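Local coordinates for outer membrane protein YopM (Yersinia pestis, PDB 1JL5) that serves as a leucine-rich-repeat effector of the plague bacterium, probably altering host cell physiology to promote bacterial survival in host tissues, at residues L188-L191 / Q192-P195. Residues are numbered along the deposited sequence; the frame is centred on the assembly and turned at random.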
ATOM      1  N   LEU A 188       7.646  26.830 -21.890  1.00 30.16           N
ATOM      2  CA  LEU A 188       7.637  25.997 -23.069  1.00 29.24           C
ATOM      3  C   LEU A 188       7.825  26.996 -24.191  1.00 29.46           C
ATOM      4  O   LEU A 188       7.465  28.161 -24.051  1.00 29.53           O
ATOM      5  CB  LEU A 188       6.295  25.290 -23.236  1.00 28.17           C
ATOM      6  CG  LEU A 188       5.999  24.110 -22.310  1.00 27.56           C
ATOM      7  CD1 LEU A 188       4.617  23.558 -22.622  1.00 25.68           C
ATOM      8  CD2 LEU A 188       7.057  23.031 -22.498  1.00 27.73           C
ATOM      9  N   PRO A 189       8.426  26.573 -25.303  1.00 29.48           N
ATOM     10  CA  PRO A 189       8.588  27.549 -26.377  1.00 30.30           C
ATOM     11  C   PRO A 189       7.200  27.852 -26.920  1.00 31.06           C
ATOM     12  O   PRO A 189       6.229  27.190 -26.553  1.00 30.35           O
ATOM     13  CB  PRO A 189       9.465  26.808 -27.381  1.00 28.58           C
ATOM     14  CG  PRO A 189       9.068  25.378 -27.171  1.00 30.35           C
ATOM     15  CD  PRO A 189       9.008  25.272 -25.670  1.00 28.48           C
ATOM     16  N   GLU A 190       7.098  28.860 -27.776  1.00 32.63           N
ATOM     17  CA  GLU A 190       5.815  29.209 -28.359  1.00 33.11           C
ATOM     18  C   GLU A 190       5.291  27.961 -29.044  1.00 32.16           C
ATOM     19  O   GLU A 190       6.046  27.231 -29.681  1.00 30.64           O
ATOM     20  CB  GLU A 190       5.987  30.339 -29.370  1.00 36.65           C
ATOM     21  CG  GLU A 190       4.710  30.729 -30.075  1.00 42.82           C
ATOM     22  CD  GLU A 190       4.901  31.932 -30.970  1.00 46.15           C
ATOM     23  OE1 GLU A 190       5.794  31.887 -31.843  1.00 48.54           O
ATOM     24  OE2 GLU A 190       4.154  32.919 -30.797  1.00 49.27           O
ATOM     25  N   LEU A 191       3.994  27.715 -28.916  1.00 31.44           N
ATOM     26  CA  LEU A 191       3.406  26.524 -29.501  1.00 32.23           C
ATOM     27  C   LEU A 191       2.273  26.821 -30.464  1.00 32.53           C
ATOM     28  O   LEU A 191       2.039  26.067 -31.403  1.00 31.87           O
ATOM     29  CB  LEU A 191       2.867  25.629 -28.384  1.00 31.96           C
ATOM     30  CG  LEU A 191       3.833  25.309 -27.245  1.00 32.14           C
ATOM     31  CD1 LEU A 191       3.065  24.697 -26.076  1.00 31.51           C
ATOM     32  CD2 LEU A 191       4.917  24.371 -27.747  1.00 31.20           C
ATOM     33  N   GLN A 192       1.568  27.917 -30.213  1.00 34.54           N
ATOM     34  CA  GLN A 192       0.416  28.296 -31.020  1.00 37.35           C
ATOM     35  C   GLN A 192       0.652  28.297 -32.522  1.00 36.91           C
ATOM     36  O   GLN A 192      -0.288  28.133 -33.290  1.00 37.41           O
ATOM     37  CB  GLN A 192      -0.106  29.664 -30.573  1.00 37.58           C
ATOM     38  CG  GLN A 192       0.779  30.837 -30.944  1.00 41.15           C
ATOM     39  CD  GLN A 192       0.380  32.102 -30.213  1.00 43.14           C
ATOM     40  OE1 GLN A 192      -0.803  32.444 -30.142  1.00 44.25           O
ATOM     41  NE2 GLN A 192       1.364  32.807 -29.664  1.00 44.82           N
ATOM     42  N   ASN A 193       1.900  28.460 -32.944  1.00 38.45           N
ATOM     43  CA  ASN A 193       2.201  28.482 -34.370  1.00 39.56           C
ATOM     44  C   ASN A 193       2.635  27.141 -34.933  1.00 39.37           C
ATOM     45  O   ASN A 193       3.067  27.054 -36.083  1.00 40.38           O
ATOM     46  CB  ASN A 193       3.255  29.544 -34.666  1.00 41.44           C
ATOM     47  CG  ASN A 193       2.784  30.932 -34.292  1.00 44.30           C
ATOM     48  OD1 ASN A 193       1.685  31.343 -34.668  1.00 45.81           O
ATOM     49  ND2 ASN A 193       3.608  31.663 -33.546  1.00 46.91           N
ATOM     50  N   LEU A 194       2.528  26.094 -34.122  1.00 37.36           N
ATOM     51  CA  LEU A 194       2.874  24.758 -34.579  1.00 35.83           C
ATOM     52  C   LEU A 194       1.599  24.209 -35.191  1.00 34.68           C
ATOM     53  O   LEU A 194       0.684  23.792 -34.487  1.00 36.62           O
ATOM     54  CB  LEU A 194       3.339  23.883 -33.412  1.00 34.99           C
ATOM     55  CG  LEU A 194       4.805  23.991 -32.967  1.00 35.64           C
ATOM     56  CD1 LEU A 194       5.551  25.042 -33.774  1.00 32.07           C
ATOM     57  CD2 LEU A 194       4.855  24.306 -31.490  1.00 32.92           C
ATOM     58  N   PRO A 195       1.528  24.204 -36.526  1.00 34.27           N
ATOM     59  CA  PRO A 195       0.371  23.722 -37.281  1.00 32.11           C
ATOM     60  C   PRO A 195       0.007  22.260 -37.099  1.00 31.85           C
ATOM     61  O   PRO A 195      -1.141  21.883 -37.290  1.00 32.30           O
ATOM     62  CB  PRO A 195       0.761  24.033 -38.721  1.00 32.33           C
ATOM     63  CG  PRO A 195       2.240  23.803 -38.705  1.00 32.83           C
ATOM     64  CD  PRO A 195       2.647  24.519 -37.436  1.00 33.89           C
TER
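The carboxylate of E190 is met at an edge by the side-chain amide of Q192, while the N193 amide is modelled over one face, too close to be taken literally. Q192 NE2 donates to E190 OE2 at 3.0 Å, reaching the anti side of that oxygen from somewhat outside the carboxylate plane; the bond is bent, with an N-H...O angle of 141°. The amide plane of N193 stands nearly perpendicular to the carboxylate, its ND2 2.8 Å from E190 OE1. E190 reaches both amides with CG anti to its own backbone N (chi1 177°), in an extended chain.

Next to this polar cluster, L191 to L194 form a type I beta turn, closed by L194 N donating to L191 O at 2.8 Å. The turn folds L194 back, so that its CD2 lies 3.7 Å from L191 CD2 and 3.6 Å from E190 O. L194 is nearly eclipsed (chi2 2°), hence either strained or imperfectly placed.

This turn belongs to LRR 6, in the loop between parallel strands 177-179 and 199-201. Its buried side joins adjacent coils of the solenoid: P189 packs on L168 and L191 on L171 of LRR 5, and L188 on L207 and P211 of LRR 7.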